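Local structure of maleylacetate reductase (3HL0) at residues A[20-25]-A[152-157]; A[24-29]-A[54-59]; A[38-43]-A[89-94]; A[201-206]-A[218-223]. The protein probably catalyses the NADH-dependent reduction of maleylacetate to 3-oxoadipate, a step in the breakdown of gamma-resorcylate. All blocks are in the same frame, centred on the assembly; numbering follows the deposited sequence.

How the contacts relate
Contacts 1, 2 and 3 belong to the nucleotide-binding part of the chain; contact 4 lies in the helical C-terminal part. Contacts 1 and 2 share Asp24 and Val25. Contact 3 pairs two strands of the parallel sheet that contact 1 also reaches. Along the chain contact 3 falls between the segments of contact 1, and the segments of contacts 2 and 3 alternate. The centres of contacts 1 and 2 are about 12 Å apart, as are those of contacts 2 and 3. Contact 4 comes last, its centre about 17 Å from that of contact 1; the two touch where Tyr153 and Ala155 meet Leu222. Residues 152-157 thus join the sheet to the helical part, beside the bound NAD.

Contact 1. Residues A[20-25]-A[152-157]; sequences GSSADV and IYDAEL
Ser21 and Asp154 are the closest backbone points, with CA atoms 5.3 Å apart. Residues 21-23 form a short 3-10 turn, which lies beside the end of strand 150-153, where the chain leaves the sheet. Asp154 carries the contact. Its CG is anti to the backbone N (chi1 -179°), which brings the carboxylate to the turn. Gly20 N donates to Asp154 OD1 at 2.8 Å. Glu156 N reaches the same Asp154 OD1 at 3.0 Å from the opposite face of the carboxylate, closing an Asx turn. Asp154 OD2 also has two donors. Ser22 N lies above one face, 3.0 Å from Asp154 OD2, and Ser22 OG comes from the other face, on the anti side, at 2.6 Å. Four donors would tend to keep the carboxylate ionised. The site lies at the C-terminal end of a strand in a Rossmann-like parallel sheet, beside the NAD pocket. Leu157 belongs to that pocket and packs its CD1 against Ser22 OG at 3.6 Å. Ser21 OG is hydrogen-bonded to Ser18 O and also rests on the CG2 methyl of Ile152. Further along, Val25 CG2 meets Ile152 CD1 at 3.8 Å, the two side chains crossing obliquely.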
loop_
_atom_site.group_PDB
_atom_site.type_symbol
_atom_site.label_atom_id
_atom_site.label_comp_id
_atom_site.label_asym_id
_atom_site.label_seq_id
_atom_site.Cartn_x
_atom_site.Cartn_y
_atom_site.Cartn_z
ATOM N N GLY A 20 4.350 -14.756 21.586
ATOM C CA GLY A 20 4.169 -16.175 21.201
ATOM C C GLY A 20 2.752 -16.705 21.318
ATOM O O GLY A 20 2.484 -17.877 21.023
ATOM N N SER A 21 1.830 -15.845 21.731
ATOM C CA SER A 21 0.445 -16.267 21.946
ATOM C C SER A 21 -0.266 -16.796 20.695
ATOM O O SER A 21 -1.263 -17.507 20.819
ATOM C CB SER A 21 -0.356 -15.104 22.564
ATOM O OG SER A 21 -0.386 -14.027 21.636
ATOM N N SER A 22 0.220 -16.491 19.488
ATOM C CA SER A 22 -0.450 -16.998 18.284
ATOM C C SER A 22 -0.219 -18.518 18.145
ATOM O O SER A 22 -0.900 -19.179 17.366
ATOM C CB SER A 22 -0.044 -16.242 17.005
ATOM O OG SER A 22 1.363 -16.131 16.848
ATOM N N ALA A 23 0.723 -19.043 18.935
ATOM C CA ALA A 23 0.999 -20.491 19.011
ATOM C C ALA A 23 -0.154 -21.226 19.652
ATOM O O ALA A 23 -0.245 -22.450 19.512
ATOM C CB ALA A 23 2.262 -20.749 19.817
ATOM N N ASP A 24 -1.000 -20.491 20.375
ATOM C CA ASP A 24 -2.125 -21.040 21.124
ATOM C C ASP A 24 -3.490 -20.740 20.473
ATOM O O ASP A 24 -4.530 -20.723 21.144
ATOM C CB ASP A 24 -2.113 -20.507 22.570
ATOM C CG ASP A 24 -0.773 -20.738 23.304
ATOM O OD1 ASP A 24 -0.236 -21.877 23.274
ATOM O OD2 ASP A 24 -0.265 -19.770 23.927
ATOM N N VAL A 25 -3.502 -20.487 19.167
ATOM C CA VAL A 25 -4.768 -20.217 18.477
ATOM C C VAL A 25 -5.719 -21.419 18.579
ATOM O O VAL A 25 -6.921 -21.265 18.752
ATOM C CB VAL A 25 -4.537 -19.845 17.000
ATOM C CG1 VAL A 25 -5.863 -19.804 16.220
ATOM C CG2 VAL A 25 -3.845 -18.497 16.905
ATOM N N ILE A 152 -6.109 -12.054 19.833
ATOM C CA ILE A 152 -4.830 -12.605 20.302
ATOM C C ILE A 152 -3.751 -11.617 19.901
ATOM O O ILE A 152 -3.463 -11.451 18.714
ATOM C CB ILE A 152 -4.577 -14.005 19.678
ATOM C CG1 ILE A 152 -5.686 -14.947 20.126
ATOM C CG2 ILE A 152 -3.210 -14.558 20.086
ATOM C CD1 ILE A 152 -5.511 -16.359 19.504
ATOM N N TYR A 153 -3.158 -10.968 20.888
ATOM C CA TYR A 153 -2.082 -10.018 20.637
ATOM C C TYR A 153 -0.732 -10.686 20.866
ATOM O O TYR A 153 -0.361 -11.030 22.013
ATOM C CB TYR A 153 -2.172 -8.827 21.595
ATOM C CG TYR A 153 -3.226 -7.803 21.237
ATOM C CD1 TYR A 153 -3.090 -7.017 20.085
ATOM C CD2 TYR A 153 -4.326 -7.589 22.074
ATOM C CE1 TYR A 153 -4.056 -6.025 19.766
ATOM C CE2 TYR A 153 -5.265 -6.646 21.779
ATOM C CZ TYR A 153 -5.136 -5.853 20.641
ATOM O OH TYR A 153 -6.082 -4.922 20.373
ATOM N N ASP A 154 0.006 -10.840 19.768
ATOM C CA ASP A 154 1.310 -11.501 19.815
ATOM C C ASP A 154 2.368 -10.559 19.239
ATOM O O ASP A 154 2.477 -10.449 18.015
ATOM C CB ASP A 154 1.256 -12.798 19.015
ATOM C CG ASP A 154 2.586 -13.569 19.037
ATOM O OD1 ASP A 154 3.608 -13.034 19.502
ATOM O OD2 ASP A 154 2.560 -14.762 18.659
ATOM N N ALA A 155 3.088 -9.860 20.113
ATOM C CA ALA A 155 3.992 -8.799 19.625
ATOM C C ALA A 155 5.086 -9.376 18.692
ATOM O O ALA A 155 5.648 -8.639 17.881
ATOM C CB ALA A 155 4.595 -8.050 20.757
ATOM N N GLU A 156 5.357 -10.682 18.752
ATOM C CA GLU A 156 6.355 -11.268 17.813
ATOM C C GLU A 156 5.948 -11.062 16.346
ATOM O O GLU A 156 6.825 -10.949 15.462
ATOM C CB GLU A 156 6.625 -12.746 18.138
ATOM C CG GLU A 156 7.312 -12.904 19.484
ATOM C CD GLU A 156 7.551 -14.364 19.920
ATOM O OE1 GLU A 156 7.103 -15.321 19.250
ATOM O OE2 GLU A 156 8.200 -14.525 20.967
ATOM N N LEU A 157 4.632 -11.022 16.078
ATOM C CA LEU A 157 4.091 -10.895 14.740
ATOM C C LEU A 157 4.211 -9.454 14.199
ATOM O O LEU A 157 3.994 -9.215 13.023
ATOM C CB LEU A 157 2.634 -11.334 14.712
ATOM C CG LEU A 157 2.427 -12.757 15.221
ATOM C CD1 LEU A 157 1.006 -13.125 14.863
ATOM C CD2 LEU A 157 3.426 -13.742 14.622
#

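Contact 2. Residues A[24-29]-A[54-59]; sequences DVAEEI and SRLGRL
Leu56 is the bump of this contact, and Val25, Ala26 and Ile29 form the hollow that takes it. Its CD2 methyl does most of the touching. Leu56 CD2 lies 3.6 Å from Ala26 N, close to the helix backbone, an approach the small CB of alanine permits. Val25 CG1 and Leu56 CD2 are 4.0 Å apart, with the side chains at about a right angle. Ile29, one turn further on, with CG1 anti to the carbonyl carbon (chi1 -67°) and the chain extended beyond it, puts CD1 against both methyls of Leu56. A second bump is Leu59, whose CD1 meets Ala26 CB at 3.6 Å. Ile29 CD1 also comes within 4.3 Å of Leu59 CB, touching both leucines. Gly57, with phi 60°, turns the chain out of helix 46-56. A short 3-10 segment then brings Leu59 round to the same partner helix, and Leu59 N bonds back to Leu56 O at 3.1 Å. The packing is wholly apolar. Helices 25-31 and 46-56 belong to successive beta-alpha-beta crossovers of the Rossmann-like fold, packed side by side on one face of the parallel sheet. On the sheet side, Val25 touches Ile117 and Ile29 touches Ile115 of strand 113-118.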
loop_
_atom_site.group_PDB
_atom_site.type_symbol
_atom_site.label_atom_id
_atom_site.label_comp_id
_atom_site.label_asym_id
_atom_site.label_seq_id
_atom_site.Cartn_x
_atom_site.Cartn_y
_atom_site.Cartn_z
ATOM N N ASP A 24 -1.000 -20.491 20.375
ATOM C CA ASP A 24 -2.125 -21.040 21.124
ATOM C C ASP A 24 -3.490 -20.740 20.473
ATOM O O ASP A 24 -4.530 -20.723 21.144
ATOM C CB ASP A 24 -2.113 -20.507 22.570
ATOM C CG ASP A 24 -0.773 -20.738 23.304
ATOM O OD1 ASP A 24 -0.236 -21.877 23.274
ATOM O OD2 ASP A 24 -0.265 -19.770 23.927
ATOM N N VAL A 25 -3.502 -20.487 19.167
ATOM C CA VAL A 25 -4.768 -20.217 18.477
ATOM C C VAL A 25 -5.719 -21.419 18.579
ATOM O O VAL A 25 -6.921 -21.265 18.752
ATOM C CB VAL A 25 -4.537 -19.845 17.000
ATOM C CG1 VAL A 25 -5.863 -19.804 16.220
ATOM C CG2 VAL A 25 -3.845 -18.497 16.905
ATOM N N ALA A 26 -5.164 -22.617 18.446
ATOM C CA ALA A 26 -5.937 -23.833 18.615
ATOM C C ALA A 26 -6.771 -23.854 19.896
ATOM O O ALA A 26 -7.949 -24.169 19.848
ATOM C CB ALA A 26 -5.022 -25.068 18.549
ATOM N N GLU A 27 -6.131 -23.533 21.031
ATOM C CA GLU A 27 -6.794 -23.413 22.345
ATOM C C GLU A 27 -8.031 -22.520 22.272
ATOM O O GLU A 27 -9.099 -22.868 22.773
ATOM C CB GLU A 27 -5.835 -22.806 23.387
ATOM C CG GLU A 27 -4.616 -23.649 23.759
ATOM C CD GLU A 27 -3.877 -23.092 24.976
ATOM O OE1 GLU A 27 -4.046 -21.887 25.282
ATOM O OE2 GLU A 27 -3.132 -23.856 25.628
ATOM N N GLU A 28 -7.871 -21.360 21.639
ATOM C CA GLU A 28 -8.937 -20.373 21.561
ATOM C C GLU A 28 -10.087 -20.836 20.682
ATOM O O GLU A 28 -11.255 -20.560 20.969
ATOM C CB GLU A 28 -8.373 -19.021 21.093
ATOM C CG GLU A 28 -7.367 -18.455 22.109
ATOM C CD GLU A 28 -8.004 -18.165 23.460
ATOM O OE1 GLU A 28 -9.185 -17.725 23.514
ATOM O OE2 GLU A 28 -7.299 -18.349 24.474
ATOM N N ILE A 29 -9.764 -21.530 19.595
ATOM C CA ILE A 29 -10.813 -22.103 18.738
ATOM C C ILE A 29 -11.627 -23.090 19.570
ATOM O O ILE A 29 -12.869 -23.064 19.574
ATOM C CB ILE A 29 -10.234 -22.752 17.445
ATOM C CG1 ILE A 29 -9.641 -21.672 16.533
ATOM C CG2 ILE A 29 -11.300 -23.614 16.659
ATOM C CD1 ILE A 29 -8.814 -22.263 15.367
ATOM N N SER A 54 -1.336 -24.288 8.560
ATOM C CA SER A 54 -0.612 -25.537 8.643
ATOM C C SER A 54 -0.484 -26.050 10.093
ATOM O O SER A 54 -0.748 -27.214 10.376
ATOM C CB SER A 54 0.761 -25.338 8.006
ATOM O OG SER A 54 1.367 -26.578 7.831
ATOM N N ARG A 55 -0.127 -25.170 11.015
ATOM C CA ARG A 55 0.057 -25.593 12.399
ATOM C C ARG A 55 -1.275 -25.983 13.043
ATOM O O ARG A 55 -1.303 -26.806 13.943
ATOM C CB ARG A 55 0.710 -24.492 13.223
ATOM C CG ARG A 55 2.144 -24.173 12.813
ATOM C CD ARG A 55 2.715 -23.158 13.810
ATOM N NE ARG A 55 2.051 -21.857 13.738
ATOM C CZ ARG A 55 2.435 -20.865 12.932
ATOM N NH1 ARG A 55 3.479 -21.035 12.123
ATOM N NH2 ARG A 55 1.781 -19.700 12.948
ATOM N N LEU A 56 -2.371 -25.378 12.584
ATOM C CA LEU A 56 -3.702 -25.691 13.127
ATOM C C LEU A 56 -4.196 -27.094 12.775
ATOM O O LEU A 56 -5.084 -27.647 13.446
ATOM C CB LEU A 56 -4.734 -24.606 12.703
ATOM C CG LEU A 56 -4.637 -23.271 13.436
ATOM C CD1 LEU A 56 -5.578 -22.274 12.782
ATOM C CD2 LEU A 56 -5.000 -23.459 14.916
ATOM N N GLY A 57 -3.609 -27.691 11.732
ATOM C CA GLY A 57 -3.989 -29.051 11.331
ATOM C C GLY A 57 -5.459 -29.083 10.975
ATOM O O GLY A 57 -5.902 -28.276 10.152
ATOM N N ARG A 58 -6.205 -29.971 11.632
ATOM C CA ARG A 58 -7.618 -30.212 11.316
ATOM C C ARG A 58 -8.513 -29.074 11.781
ATOM O O ARG A 58 -9.684 -29.007 11.391
ATOM C CB ARG A 58 -8.094 -31.541 11.926
ATOM N N LEU A 59 -7.968 -28.180 12.608
ATOM C CA LEU A 59 -8.718 -27.012 13.068
ATOM C C LEU A 59 -8.769 -25.933 12.008
ATOM O O LEU A 59 -9.512 -24.960 12.165
ATOM C CB LEU A 59 -8.151 -26.443 14.387
ATOM C CG LEU A 59 -8.384 -27.274 15.657
ATOM C CD1 LEU A 59 -7.803 -26.552 16.877
ATOM C CD2 LEU A 59 -9.859 -27.650 15.899
#

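Contact 3. Residues A[38-43]-A[89-94]; sequences LVLSTP and DCVVSL. With NAD (nicotinamide-adenine-dinucleotide), chain D.
Leu40 lays its CD1 methyl against Val91, 3.8 Å from Val91 CB, with the same methyl close to Ser93 OG. CG of Leu40 stands anti to the carbonyl carbon (chi1 -55°), and from there CD1 reaches Val91. Leu38 stands on this face too, and its CB is a looser neighbour of Val91 CG1. The other face carries Val39 and Val92, whose nearest side-chain atoms, Val39 CG2 and Val92 CB, are 4.4 Å apart. The backbones run parallel, with the strand directions 24° apart. Four hydrogen bonds hold them. Leu38 N donates to Cys90 O at 2.9 Å with a nearly straight N-H (174°). Val92 N donates to Leu38 O, Leu40 N to Val92 O at 2.8 Å, and Leu94 N to Leu40 O. Beyond Leu40 the chains part and a water bridges them. It accepts from Thr42 N at 3.0 Å and donates to Leu94 O at 2.7 Å. Ser41 OG bonds to Thr42 O. Thr42 then turns to the cofactor: its OG1 donates to NAD O2B, a hydroxyl of the adenosine ribose, at 2.7 Å. Binding NAD at the C-terminal ends of parallel strands is characteristic of the Rossmann-like domain of this family. Gly97 and Ser98, just after the second strand, also bond to NAD. In the sheet, strands 37-40 and 90-95 lie between 60-64 and 113-118. Helix 97-110 packs on the Leu40 and Val91 face, and helix 46-56 on the Val39 and Val92 face.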
loop_
_atom_site.group_PDB
_atom_site.type_symbol
_atom_site.label_atom_id
_atom_site.label_comp_id
_atom_site.label_asym_id
_atom_site.label_seq_id
_atom_site.Cartn_x
_atom_site.Cartn_y
_atom_site.Cartn_z
ATOM N N LEU A 38 -11.491 -20.547 9.061
ATOM C CA LEU A 38 -10.973 -20.030 7.798
ATOM C C LEU A 38 -9.972 -18.913 8.132
ATOM O O LEU A 38 -10.351 -17.896 8.734
ATOM C CB LEU A 38 -12.116 -19.515 6.906
ATOM C CG LEU A 38 -11.726 -18.874 5.563
ATOM C CD1 LEU A 38 -11.273 -19.944 4.529
ATOM C CD2 LEU A 38 -12.888 -18.053 5.005
ATOM N N VAL A 39 -8.697 -19.124 7.793
ATOM C CA VAL A 39 -7.666 -18.126 8.125
ATOM C C VAL A 39 -7.646 -17.056 7.024
ATOM O O VAL A 39 -7.640 -17.395 5.831
ATOM C CB VAL A 39 -6.261 -18.793 8.262
ATOM C CG1 VAL A 39 -5.209 -17.736 8.711
ATOM C CG2 VAL A 39 -6.296 -19.932 9.260
ATOM N N LEU A 40 -7.626 -15.781 7.408
ATOM C CA LEU A 40 -7.712 -14.688 6.454
ATOM C C LEU A 40 -6.422 -13.854 6.445
ATOM O O LEU A 40 -5.804 -13.635 7.489
ATOM C CB LEU A 40 -8.864 -13.746 6.871
ATOM C CG LEU A 40 -10.233 -14.379 7.057
ATOM C CD1 LEU A 40 -11.149 -13.251 7.535
ATOM C CD2 LEU A 40 -10.739 -15.017 5.758
ATOM N N SER A 41 -6.038 -13.369 5.268
ATOM C CA SER A 41 -4.929 -12.401 5.139
ATOM C C SER A 41 -5.018 -11.632 3.837
ATOM O O SER A 41 -5.840 -11.944 2.976
ATOM C CB SER A 41 -3.555 -13.100 5.172
ATOM O OG SER A 41 -3.316 -13.790 3.966
ATOM N N THR A 42 -4.182 -10.614 3.723
ATOM C CA THR A 42 -3.872 -9.984 2.454
ATOM C C THR A 42 -2.827 -10.824 1.691
ATOM O O THR A 42 -2.237 -11.787 2.237
ATOM C CB THR A 42 -3.248 -8.596 2.680
ATOM O OG1 THR A 42 -2.023 -8.786 3.401
ATOM C CG2 THR A 42 -4.174 -7.657 3.403
ATOM N N PRO A 43 -2.570 -10.477 0.419
ATOM C CA PRO A 43 -1.437 -11.157 -0.255
ATOM C C PRO A 43 -0.079 -10.909 0.421
ATOM O O PRO A 43 0.818 -11.760 0.365
ATOM C CB PRO A 43 -1.459 -10.533 -1.654
ATOM C CG PRO A 43 -2.895 -10.158 -1.882
ATOM C CD PRO A 43 -3.430 -9.734 -0.533
ATOM N N ASP A 89 -16.527 -22.568 10.742
ATOM C CA ASP A 89 -17.432 -22.064 11.789
ATOM C C ASP A 89 -16.862 -20.825 12.464
ATOM O O ASP A 89 -17.475 -20.237 13.375
ATOM C CB ASP A 89 -17.816 -23.177 12.807
ATOM C CG ASP A 89 -16.613 -23.834 13.465
ATOM O OD1 ASP A 89 -15.466 -23.357 13.280
ATOM O OD2 ASP A 89 -16.805 -24.864 14.166
ATOM N N CYS A 90 -15.698 -20.367 11.985
ATOM C CA CYS A 90 -15.129 -19.109 12.448
ATOM C C CYS A 90 -14.085 -18.603 11.453
ATOM O O CYS A 90 -13.683 -19.325 10.545
ATOM C CB CYS A 90 -14.487 -19.274 13.838
ATOM S SG CYS A 90 -13.215 -20.558 13.978
ATOM N N VAL A 91 -13.666 -17.357 11.638
ATOM C CA VAL A 91 -12.571 -16.797 10.859
ATOM C C VAL A 91 -11.454 -16.438 11.799
ATOM O O VAL A 91 -11.705 -16.063 12.945
ATOM C CB VAL A 91 -12.980 -15.560 10.006
ATOM C CG1 VAL A 91 -13.954 -15.973 8.861
ATOM C CG2 VAL A 91 -13.574 -14.412 10.871
ATOM N N VAL A 92 -10.224 -16.606 11.325
ATOM C CA VAL A 92 -9.049 -16.182 12.078
ATOM C C VAL A 92 -8.412 -15.122 11.187
ATOM O O VAL A 92 -7.898 -15.431 10.140
ATOM C CB VAL A 92 -8.083 -17.352 12.347
ATOM C CG1 VAL A 92 -6.804 -16.811 12.964
ATOM C CG2 VAL A 92 -8.726 -18.417 13.309
ATOM N N SER A 93 -8.480 -13.870 11.626
ATOM C CA SER A 93 -8.041 -12.759 10.791
ATOM C C SER A 93 -6.637 -12.391 11.189
ATOM O O SER A 93 -6.440 -11.843 12.261
ATOM C CB SER A 93 -8.945 -11.556 11.017
ATOM O OG SER A 93 -10.291 -11.936 10.720
ATOM N N LEU A 94 -5.659 -12.673 10.332
ATOM C CA LEU A 94 -4.244 -12.427 10.673
ATOM C C LEU A 94 -3.748 -11.249 9.838
ATOM O O LEU A 94 -3.567 -11.383 8.606
ATOM C CB LEU A 94 -3.437 -13.687 10.364
ATOM C CG LEU A 94 -1.925 -13.542 10.553
ATOM C CD1 LEU A 94 -1.551 -13.340 11.994
ATOM C CD2 LEU A 94 -1.274 -14.815 9.993
HETATM P PA NAD D . -3.674 -2.505 6.319
HETATM O O1A NAD D . -4.426 -3.552 7.066
HETATM O O2A NAD D . -4.309 -1.914 5.119
HETATM O O5B NAD D . -2.188 -3.031 6.079
HETATM C C5B NAD D . -1.358 -2.335 5.143
HETATM C C4B NAD D . -0.350 -3.336 4.596
HETATM O O4B NAD D . 0.548 -3.705 5.641
HETATM C C3B NAD D . -1.031 -4.618 4.080
HETATM O O3B NAD D . -0.475 -5.052 2.826
HETATM C C2B NAD D . -0.720 -5.600 5.187
HETATM O O2B NAD D . -0.668 -6.941 4.746
HETATM C C1B NAD D . 0.648 -5.120 5.696
HETATM N N9A NAD D . 0.930 -5.532 7.093
HETATM C C8A NAD D . 0.115 -5.357 8.195
HETATM N N7A NAD D . 0.740 -5.860 9.284
HETATM C C5A NAD D . 1.950 -6.378 8.905
HETATM C C6A NAD D . 2.969 -7.014 9.613
HETATM N N6A NAD D . 3.076 -7.003 10.966
HETATM N N1A NAD D . 4.075 -7.428 8.868
HETATM C C2A NAD D . 4.159 -7.191 7.514
HETATM N N3A NAD D . 3.164 -6.557 6.816
HETATM C C4A NAD D . 2.066 -6.158 7.523
HETATM O O3 NAD D . -3.391 -1.204 7.266
HETATM P PN NAD D . -4.139 -0.687 8.611
HETATM O O1N NAD D . -3.710 0.736 8.747
HETATM O O2N NAD D . -3.812 -1.664 9.648
HETATM O O5D NAD D . -5.704 -0.716 8.285
HETATM C C5D NAD D . -6.334 0.289 7.495
HETATM C C4D NAD D . -7.762 -0.185 7.225
HETATM O O4D NAD D . -8.377 -0.469 8.474
HETATM C C3D NAD D . -8.573 0.937 6.590
HETATM O O3D NAD D . -9.537 0.334 5.712
HETATM C C2D NAD D . -9.250 1.576 7.780
HETATM O O2D NAD D . -10.439 2.302 7.466
HETATM C C1D NAD D . -9.519 0.361 8.648
HETATM N N1N NAD D . -9.687 0.676 10.060
HETATM C C2N NAD D . -10.883 0.343 10.621
HETATM C C3N NAD D . -11.094 0.620 11.955
HETATM C C7N NAD D . -12.407 0.184 12.462
HETATM O O7N NAD D . -12.577 0.374 13.780
HETATM N N7N NAD D . -13.348 -0.352 11.646
HETATM C C4N NAD D . -10.082 1.204 12.795
HETATM C C5N NAD D . -8.867 1.542 12.196
HETATM C C6N NAD D . -8.686 1.277 10.827
HETATM O O HOH W 1 -3.147 -9.906 6.425
#

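Contact 4. Residues A[201-206]-A[218-223]; sequences MIEALP and RETALY
Thr220 OG1 is hydrogen-bonded to Gly216 O, one turn back in its own helix, while its CG2 methyl turns to Ala204. CG2 is anti to the backbone N and OG1 lies beside it (chi1 -64°). The motif is a helical hairpin: helices 188-210 and 215-234 follow each other through a short loop in the C-terminal helical part of this iron-containing alcohol dehydrogenase family member. The helix segments run roughly antiparallel, with an angle of 140° between their directions. Their axes approach to 8.2 Å, which is close, and small residues at the crossing allow it. Ala204 and Ala221 are the nearest backbone points, with CA atoms 5.3 Å apart. Ala204 CB sits over the backbone of the other helix, 3.6 Å from Ala221 N, and also touches Thr220 CG2 at 3.8 Å. At one edge, the extended Glu203 crosses Thr220 at about a right angle and brings OE1 near the CG2 methyl. At the other edge lies Met201, a selenomethionine modelled in two conformers. In one of them the chain bends at chi2 and chi3 and reaches the carbonyl of Ala221, a placement that is less certain. Met201 also packs on Met174 of helix 163-180, and Ala221 on Tyr121. Between these two edges the alanine methyls meet directly, Ala204 CB lying 3.8 Å from Ala221 CB.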
loop_
_atom_site.group_PDB
_atom_site.type_symbol
_atom_site.label_atom_id
_atom_site.label_comp_id
_atom_site.label_asym_id
_atom_site.label_seq_id
_atom_site.Cartn_x
_atom_site.Cartn_y
_atom_site.Cartn_z
HETATM N N MSE A 201 2.231 4.695 23.464
HETATM C CA MSE A 201 2.666 4.925 22.079
HETATM C C MSE A 201 3.816 5.951 22.055
HETATM O O MSE A 201 4.753 5.799 21.272
HETATM C CB MSE A 201 1.511 5.387 21.199
HETATM C CG MSE A 201 0.227 4.542 21.274
HETATM SE SE MSE A 201 0.480 2.651 20.835
HETATM C CE MSE A 201 1.828 2.983 19.451
ATOM N N ILE A 202 3.743 6.978 22.912
ATOM C CA ILE A 202 4.773 8.057 22.931
ATOM C C ILE A 202 6.105 7.470 23.408
ATOM O O ILE A 202 7.166 7.815 22.867
ATOM C CB ILE A 202 4.284 9.267 23.740
ATOM C CG1 ILE A 202 3.193 9.964 22.939
ATOM C CG2 ILE A 202 5.380 10.275 24.031
ATOM C CD1 ILE A 202 2.403 11.030 23.795
ATOM N N GLU A 203 6.043 6.548 24.351
ATOM C CA GLU A 203 7.233 5.855 24.806
ATOM C C GLU A 203 7.820 4.913 23.757
ATOM O O GLU A 203 9.061 4.924 23.519
ATOM C CB GLU A 203 6.916 5.078 26.091
ATOM C CG GLU A 203 8.138 4.386 26.653
ATOM C CD GLU A 203 7.868 3.777 28.011
ATOM O OE1 GLU A 203 7.648 2.556 28.072
ATOM O OE2 GLU A 203 7.869 4.533 29.015
ATOM N N ALA A 204 6.957 4.098 23.153
ATOM C CA ALA A 204 7.366 2.964 22.331
ATOM C C ALA A 204 7.755 3.349 20.919
ATOM O O ALA A 204 8.721 2.790 20.402
ATOM C CB ALA A 204 6.298 1.869 22.277
ATOM N N LEU A 205 6.996 4.232 20.257
ATOM C CA LEU A 205 7.249 4.434 18.813
ATOM C C LEU A 205 8.671 4.937 18.487
ATOM O O LEU A 205 9.223 4.423 17.534
ATOM C CB LEU A 205 6.179 5.365 18.198
ATOM C CG LEU A 205 4.799 4.685 18.176
ATOM C CD1 LEU A 205 3.706 5.728 17.812
ATOM C CD2 LEU A 205 4.718 3.472 17.208
ATOM N N PRO A 206 9.252 5.878 19.273
ATOM C CA PRO A 206 10.642 6.303 18.960
ATOM C C PRO A 206 11.645 5.168 19.092
ATOM O O PRO A 206 12.645 5.120 18.327
ATOM C CB PRO A 206 10.931 7.378 20.015
ATOM C CG PRO A 206 9.544 7.940 20.324
ATOM C CD PRO A 206 8.693 6.691 20.369
ATOM N N ARG A 218 8.055 -3.293 20.947
ATOM C CA ARG A 218 6.908 -3.816 20.211
ATOM C C ARG A 218 5.750 -4.195 21.143
ATOM O O ARG A 218 4.601 -3.917 20.835
ATOM C CB ARG A 218 7.276 -4.991 19.287
ATOM C CG ARG A 218 8.147 -4.572 18.070
ATOM C CD ARG A 218 7.403 -3.661 17.092
ATOM N NE ARG A 218 8.191 -3.592 15.853
ATOM C CZ ARG A 218 7.788 -3.014 14.732
ATOM N NH1 ARG A 218 6.618 -2.368 14.669
ATOM N NH2 ARG A 218 8.577 -3.101 13.661
ATOM N N GLU A 219 6.065 -4.816 22.280
ATOM C CA GLU A 219 5.003 -5.167 23.218
ATOM C C GLU A 219 4.285 -3.916 23.704
ATOM O O GLU A 219 3.027 -3.895 23.759
ATOM C CB GLU A 219 5.603 -5.963 24.403
ATOM C CG GLU A 219 6.010 -7.371 23.984
ATOM C CD GLU A 219 6.613 -8.134 25.152
ATOM O OE1 GLU A 219 7.160 -7.488 26.067
ATOM O OE2 GLU A 219 6.520 -9.371 25.159
ATOM N N THR A 220 5.061 -2.903 24.047
ATOM C CA THR A 220 4.518 -1.682 24.607
ATOM C C THR A 220 3.644 -1.015 23.539
ATOM O O THR A 220 2.535 -0.557 23.838
ATOM C CB THR A 220 5.644 -0.762 25.083
ATOM O OG1 THR A 220 6.330 -1.460 26.154
ATOM C CG2 THR A 220 5.093 0.525 25.634
ATOM N N ALA A 221 4.135 -0.961 22.300
ATOM C CA ALA A 221 3.294 -0.303 21.273
ATOM C C ALA A 221 1.998 -1.077 21.000
ATOM O O ALA A 221 0.954 -0.488 20.753
ATOM C CB ALA A 221 4.066 -0.157 19.975
ATOM N N LEU A 222 2.054 -2.406 20.996
ATOM C CA LEU A 222 0.854 -3.181 20.755
ATOM C C LEU A 222 -0.178 -3.029 21.907
ATOM O O LEU A 222 -1.380 -2.948 21.677
ATOM C CB LEU A 222 1.252 -4.635 20.531
ATOM C CG LEU A 222 0.169 -5.508 19.934
ATOM C CD1 LEU A 222 -0.453 -5.019 18.578
ATOM C CD2 LEU A 222 0.733 -6.909 19.719
ATOM N N TYR A 223 0.329 -3.026 23.141
ATOM C CA TYR A 223 -0.503 -2.749 24.301
ATOM C C TYR A 223 -1.167 -1.371 24.138
ATOM O O TYR A 223 -2.379 -1.246 24.374
ATOM C CB TYR A 223 0.402 -2.763 25.511
ATOM C CG TYR A 223 -0.111 -2.092 26.766
ATOM C CD1 TYR A 223 -1.141 -2.683 27.509
ATOM C CD2 TYR A 223 0.443 -0.898 27.199
ATOM C CE1 TYR A 223 -1.605 -2.057 28.686
ATOM C CE2 TYR A 223 0.012 -0.270 28.372
ATOM C CZ TYR A 223 -1.016 -0.881 29.101
ATOM O OH TYR A 223 -1.437 -0.295 30.266
#